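Side-chain contacts in DnaD domain protein (Enterococcus faecalis, PDB 2I5U), which is of unknown function but belongs to the DnaB/DnaD family and so probably takes part in the initiation of DNA replication: residues 25-30 with 65-70; 50-55 with 60-65. All blocks are in the same frame, centred on the assembly; numbering follows the deposited sequence. Where two conformers were deposited one is given.

Contact 1. Residues 25-30 with 65-70; sequences DYWISD and AILKDW
W27, on helix 18-32, lays one face of its indole over the side chain of L67, on helix 60-73, so that the leucine runs along the bicyclic ring. L67 CB sits beneath the six-membered ring, 3.6 Å from its centroid and only 10° off the normal, a well-formed CH-pi contact. L67 CD1 serves the five-membered ring in the same way and lies almost evenly spaced from its atoms, 3.7 Å from W27 CD1 and 3.8 Å from W27 NE1. One methylene and one methyl thus match the two rings. The torsion of L67 permits this: with CG opposite the carbonyl carbon (chi1 -64°) and the chain extended to CD1, the branch reaches along the indole.

The far rim of the indole leans on the backbone, where W27 CH2 approaches L67 C to 3.5 Å. K68 takes the edge: its CG lies in the ring plane, 3.8 Å from W27 CH2, while the rest of its extended chain leads the ammonium away from this apolar spot. A lysine suits such a margin, having methylenes to pack and a charge to send outward.

F31 also meets the indole ring, and NE1 gives weak hydrogen bonds to Y60 and N64 on helix 60-73. This buried seam joins two helices of the DnaD domain, one part of a longer protein. Between the two segments the grip is wholly dispersive and CH-pi, with no hydrogen bond, so it rests on shape; the indole's one polar group is satisfied, weakly, by residues just before 65-70.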
loop_
_atom_site.group_PDB
_atom_site.type_symbol
_atom_site.label_atom_id
_atom_site.label_comp_id
_atom_site.label_asym_id
_atom_site.label_seq_id
_atom_site.Cartn_x
_atom_site.Cartn_y
_atom_site.Cartn_z
ATOM N N ASP A 25 4.539 -3.163 -5.622
ATOM C CA ASP A 25 5.618 -4.172 -5.573
ATOM C C ASP A 25 6.892 -3.536 -5.039
ATOM O O ASP A 25 7.609 -4.125 -4.211
ATOM C CB ASP A 25 5.931 -4.749 -6.961
ATOM C CG ASP A 25 4.937 -5.783 -7.424
ATOM O OD1 ASP A 25 4.226 -6.344 -6.581
ATOM O OD2 ASP A 25 4.914 -6.066 -8.658
ATOM N N TYR A 26 7.170 -2.332 -5.508
ATOM C CA TYR A 26 8.358 -1.596 -5.097
ATOM C C TYR A 26 8.250 -1.188 -3.630
ATOM O O TYR A 26 9.235 -1.228 -2.902
ATOM C CB TYR A 26 8.597 -0.393 -6.004
ATOM C CG TYR A 26 10.041 -0.075 -6.123
ATOM C CD1 TYR A 26 10.852 -0.768 -7.025
ATOM C CD2 TYR A 26 10.634 0.846 -5.273
ATOM C CE1 TYR A 26 12.196 -0.512 -7.105
ATOM C CE2 TYR A 26 11.985 1.114 -5.359
ATOM C CZ TYR A 26 12.753 0.427 -6.274
ATOM O OH TYR A 26 14.099 0.652 -6.360
ATOM N N TRP A 27 7.040 -0.864 -3.168
ATOM C CA TRP A 27 6.832 -0.517 -1.763
ATOM C C TRP A 27 7.087 -1.711 -0.866
ATOM O O TRP A 27 7.683 -1.568 0.197
ATOM C CB TRP A 27 5.406 0.005 -1.528
ATOM C CG TRP A 27 5.317 1.487 -1.578
ATOM C CD1 TRP A 27 4.613 2.260 -2.474
ATOM C CD2 TRP A 27 5.938 2.383 -0.677
ATOM N NE1 TRP A 27 4.780 3.582 -2.176
ATOM C CE2 TRP A 27 5.597 3.688 -1.079
ATOM C CE3 TRP A 27 6.791 2.210 0.421
ATOM C CZ2 TRP A 27 6.068 4.823 -0.407
ATOM C CZ3 TRP A 27 7.249 3.330 1.097
ATOM C CH2 TRP A 27 6.894 4.625 0.670
ATOM N N ILE A 28 6.640 -2.887 -1.286
ATOM C CA ILE A 28 6.900 -4.105 -0.522
ATOM C C ILE A 28 8.414 -4.317 -0.397
ATOM O O ILE A 28 8.925 -4.601 0.708
ATOM C CB ILE A 28 6.209 -5.346 -1.153
ATOM C CG1 ILE A 28 4.692 -5.245 -0.983
ATOM C CG2 ILE A 28 6.732 -6.641 -0.520
ATOM C CD1 ILE A 28 3.926 -6.248 -1.811
ATOM N N SER A 29 9.130 -4.152 -1.508
ATOM C CA SER A 29 10.593 -4.270 -1.511
ATOM C C SER A 29 11.244 -3.255 -0.574
ATOM O O SER A 29 12.219 -3.582 0.142
ATOM C CB SER A 29 11.131 -4.094 -2.925
ATOM O OG SER A 29 10.828 -5.232 -3.716
ATOM N N ASP A 30 10.725 -2.029 -0.565
ATOM C CA ASP A 30 11.308 -0.967 0.241
ATOM C C ASP A 30 11.106 -1.209 1.735
ATOM O O ASP A 30 12.017 -0.972 2.534
ATOM C CB ASP A 30 10.805 0.415 -0.192
ATOM C CG ASP A 30 11.530 0.947 -1.426
ATOM O OD1 ASP A 30 12.554 0.357 -1.852
ATOM O OD2 ASP A 30 11.081 1.968 -1.967
ATOM N N ALA A 65 1.695 8.935 0.285
ATOM C CA ALA A 65 2.079 9.857 1.362
ATOM C C ALA A 65 2.087 9.139 2.704
ATOM O O ALA A 65 3.004 9.341 3.529
ATOM C CB ALA A 65 1.156 11.035 1.394
ATOM N N ILE A 66 1.067 8.315 2.934
ATOM C CA ILE A 66 0.990 7.544 4.171
ATOM C C ILE A 66 2.171 6.599 4.303
ATOM O O ILE A 66 2.834 6.539 5.329
ATOM C CB ILE A 66 -0.296 6.709 4.239
ATOM C CG1 ILE A 66 -1.530 7.606 4.245
ATOM C CG2 ILE A 66 -0.293 5.828 5.483
ATOM C CD1 ILE A 66 -2.845 6.866 4.052
ATOM N N LEU A 67 2.415 5.834 3.257
ATOM C CA LEU A 67 3.512 4.862 3.271
ATOM C C LEU A 67 4.896 5.508 3.444
ATOM O O LEU A 67 5.770 4.923 4.079
ATOM C CB LEU A 67 3.480 4.009 1.993
ATOM C CG LEU A 67 2.238 3.135 1.822
ATOM C CD1 LEU A 67 2.290 2.503 0.440
ATOM C CD2 LEU A 67 2.114 2.107 2.930
ATOM N N LYS A 68 5.116 6.679 2.851
ATOM C CA LYS A 68 6.424 7.363 3.000
ATOM C C LYS A 68 6.694 7.695 4.443
ATOM O O LYS A 68 7.863 7.627 4.912
ATOM C CB LYS A 68 6.473 8.656 2.193
ATOM C CG LYS A 68 6.633 8.459 0.722
ATOM C CD LYS A 68 6.729 9.790 0.009
ATOM C CE LYS A 68 6.772 9.616 -1.504
ATOM N NZ LYS A 68 6.730 10.926 -2.270
ATOM N N ASP A 69 5.643 8.117 5.153
ATOM C CA ASP A 69 5.737 8.401 6.586
ATOM C C ASP A 69 6.190 7.154 7.315
ATOM O O ASP A 69 7.208 7.153 8.005
ATOM C CB ASP A 69 4.382 8.824 7.166
ATOM C CG ASP A 69 3.950 10.190 6.717
ATOM O OD1 ASP A 69 4.814 11.014 6.379
ATOM O OD2 ASP A 69 2.731 10.452 6.728
ATOM N N TRP A 70 5.434 6.081 7.126
ATOM C CA TRP A 70 5.689 4.841 7.834
ATOM C C TRP A 70 7.088 4.299 7.547
ATOM O O TRP A 70 7.768 3.793 8.455
ATOM C CB TRP A 70 4.616 3.813 7.454
ATOM C CG TRP A 70 3.233 4.190 7.935
ATOM C CD1 TRP A 70 2.902 5.226 8.754
ATOM C CD2 TRP A 70 2.004 3.508 7.638
ATOM N NE1 TRP A 70 1.552 5.254 8.968
ATOM C CE2 TRP A 70 0.973 4.205 8.299
ATOM C CE3 TRP A 70 1.678 2.388 6.863
ATOM C CZ2 TRP A 70 -0.369 3.796 8.248
ATOM C CZ3 TRP A 70 0.333 1.985 6.800
ATOM C CH2 TRP A 70 -0.665 2.691 7.481
#

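Contact 2. Residues 50-55 with 60-65; sequences EIAIDA and YNYINA
Y62 packs on A52 and A55, and I63 on A52, across a helix-loop-helix connection, in which a short loop after helix 38-55 leads into helix 60-73 of this all-helical domain. The segment axes approach to 9.6 Å with their directions 126° apart, so the second helix doubles back at a slant, well short of antiparallel. The small A52 lets the backbones come close here, its CA 6.4 Å from I63 CA.

Among the purely aliphatic contacts, A52 CB meets I63 CG1 at 3.8 Å. The isoleucine places CG1 opposite its carbonyl carbon (chi1 -67°), which carries this arm toward the alanine; beyond the pair, W8, F13 and F24 also pack on I63, drawing helices 2-9 and 18-32 to the same site.

Contacts of methyl groups with the aromatic ring form the second set. With CG anti to the backbone N (chi1 -171°), Y62 reaches across helix 50-55, from A52 to A55. Its CD2 touches A52 CB at 3.8 Å, and the alanine's lack of bulk lets CD2 and CE2 rest almost on the backbone as well, each 3.9 Å from A52 CA. I51 CG2 comes to the ring edge, near its plane, at a looser 4.3 Å from CE2.

No hydrogen bond crosses between the segments. Y62 is instead tied by its backbone N to OD1 of N59, in the loop. Tyrosine suits this partly exposed place, its ring packing on both alanines and its end reaching the second, with Y62 OH 3.4 Å from A55 CB.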
loop_
_atom_site.group_PDB
_atom_site.type_symbol
_atom_site.label_atom_id
_atom_site.label_comp_id
_atom_site.label_asym_id
_atom_site.label_seq_id
_atom_site.Cartn_x
_atom_site.Cartn_y
_atom_site.Cartn_z
ATOM N N GLU A 50 -7.118 1.002 3.431
ATOM C CA GLU A 50 -8.275 1.168 4.335
ATOM C C GLU A 50 -8.403 2.603 4.827
ATOM O O GLU A 50 -9.503 3.170 4.866
ATOM C CB GLU A 50 -8.154 0.235 5.538
ATOM C CG GLU A 50 -8.402 -1.208 5.167
ATOM C CD GLU A 50 -8.346 -2.151 6.342
ATOM O OE1 GLU A 50 -7.436 -2.007 7.187
ATOM O OE2 GLU A 50 -9.214 -3.061 6.407
ATOM N N ILE A 51 -7.274 3.199 5.195
ATOM C CA ILE A 51 -7.259 4.609 5.649
ATOM C C ILE A 51 -7.753 5.545 4.530
ATOM O O ILE A 51 -8.548 6.443 4.764
ATOM C CB ILE A 51 -5.846 5.004 6.131
ATOM C CG1 ILE A 51 -5.510 4.300 7.452
ATOM C CG2 ILE A 51 -5.724 6.501 6.309
ATOM C CD1 ILE A 51 -4.045 4.345 7.846
ATOM N N ALA A 52 -7.318 5.283 3.311
ATOM C CA ALA A 52 -7.719 6.074 2.161
ATOM C C ALA A 52 -9.213 5.924 1.879
ATOM O O ALA A 52 -9.882 6.893 1.513
ATOM C CB ALA A 52 -6.885 5.653 0.922
ATOM N N ILE A 53 -9.733 4.708 2.013
ATOM C CA ILE A 53 -11.177 4.483 1.864
ATOM C C ILE A 53 -11.964 5.323 2.876
ATOM O O ILE A 53 -12.919 6.026 2.523
ATOM C CB ILE A 53 -11.566 3.002 2.026
ATOM C CG1 ILE A 53 -11.003 2.170 0.878
ATOM C CG2 ILE A 53 -13.103 2.848 2.015
ATOM C CD1 ILE A 53 -10.968 0.676 1.174
ATOM N N ASP A 54 -11.570 5.235 4.137
ATOM C CA ASP A 54 -12.286 5.945 5.198
ATOM C C ASP A 54 -12.238 7.480 5.020
ATOM O O ASP A 54 -13.196 8.168 5.321
ATOM C CB ASP A 54 -11.740 5.558 6.585
ATOM C CG ASP A 54 -12.153 4.174 7.022
ATOM O OD1 ASP A 54 -13.057 3.575 6.393
ATOM O OD2 ASP A 54 -11.565 3.693 8.017
ATOM N N ALA A 55 -11.105 7.994 4.549
ATOM C CA ALA A 55 -10.922 9.434 4.290
ATOM C C ALA A 55 -11.543 9.878 2.973
ATOM O O ALA A 55 -11.597 11.079 2.676
ATOM C CB ALA A 55 -9.420 9.771 4.302
ATOM N N TYR A 60 -3.680 6.682 -5.406
ATOM C CA TYR A 60 -2.320 6.294 -5.045
ATOM C C TYR A 60 -1.574 7.421 -4.340
ATOM O O TYR A 60 -0.775 7.172 -3.440
ATOM C CB TYR A 60 -1.539 5.806 -6.266
ATOM C CG TYR A 60 -0.122 5.462 -5.920
ATOM C CD1 TYR A 60 0.181 4.302 -5.246
ATOM C CD2 TYR A 60 0.933 6.317 -6.242
ATOM C CE1 TYR A 60 1.501 3.980 -4.902
ATOM C CE2 TYR A 60 2.233 6.004 -5.916
ATOM C CZ TYR A 60 2.518 4.847 -5.225
ATOM O OH TYR A 60 3.857 4.568 -4.935
ATOM N N ASN A 61 -1.783 8.654 -4.780
ATOM C CA ASN A 61 -1.061 9.774 -4.165
ATOM C C ASN A 61 -1.254 9.811 -2.655
ATOM O O ASN A 61 -0.304 9.968 -1.906
ATOM C CB ASN A 61 -1.469 11.106 -4.789
ATOM C CG ASN A 61 -0.931 11.291 -6.204
ATOM O OD1 ASN A 61 0.169 10.831 -6.538
ATOM N ND2 ASN A 61 -1.673 12.014 -7.015
ATOM N N TYR A 62 -2.489 9.635 -2.224
ATOM C CA TYR A 62 -2.811 9.715 -0.803
ATOM C C TYR A 62 -2.178 8.535 -0.054
ATOM O O TYR A 62 -1.583 8.699 1.034
ATOM C CB TYR A 62 -4.322 9.701 -0.620
ATOM C CG TYR A 62 -4.792 9.990 0.790
ATOM C CD1 TYR A 62 -5.010 11.291 1.217
ATOM C CD2 TYR A 62 -5.114 8.960 1.653
ATOM C CE1 TYR A 62 -5.472 11.549 2.485
ATOM C CE2 TYR A 62 -5.569 9.219 2.922
ATOM C CZ TYR A 62 -5.731 10.514 3.333
ATOM O OH TYR A 62 -6.222 10.799 4.613
ATOM N N ILE A 63 -2.257 7.354 -0.662
ATOM C CA ILE A 63 -1.677 6.159 -0.056
ATOM C C ILE A 63 -0.152 6.262 0.032
ATOM O O ILE A 63 0.446 5.899 1.042
ATOM C CB ILE A 63 -2.115 4.891 -0.832
ATOM C CG1 ILE A 63 -3.622 4.683 -0.660
ATOM C CG2 ILE A 63 -1.338 3.685 -0.371
ATOM C CD1 ILE A 63 -4.214 3.840 -1.724
ATOM N N ASN A 64 0.465 6.735 -1.039
ATOM C CA ASN A 64 1.917 6.933 -1.093
ATOM C C ASN A 64 2.409 7.850 0.046
ATOM O O ASN A 64 3.420 7.574 0.677
ATOM C CB ASN A 64 2.287 7.499 -2.475
ATOM C CG ASN A 64 3.759 7.596 -2.701
ATOM O OD1 ASN A 64 4.502 6.650 -2.497
ATOM N ND2 ASN A 64 4.188 8.748 -3.179
ATOM N N ALA A 65 1.695 8.935 0.285
ATOM C CA ALA A 65 2.079 9.857 1.362
ATOM C C ALA A 65 2.087 9.139 2.704
ATOM O O ALA A 65 3.004 9.341 3.529
ATOM C CB ALA A 65 1.156 11.035 1.394
#

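Overall arrangement
Following the chain from its N terminus, helix 2-9 comes first, then helix 18-32 with the opening half of contact 1. Helix 38-55 follows and carries the first half of contact 2 in its last turns, which is closed almost at once, after a four-residue gap, by the start of helix 60-73. The next turns of that helix complete contact 1, closing a much longer loop within which contact 2 is nested. Helix 60-73 is therefore shared, and A65 belongs to both contacts. I66 and W70 pack on I51, linking the two further, so that helices 18-32 and 38-55, consecutive in sequence, are both fastened to the last helix.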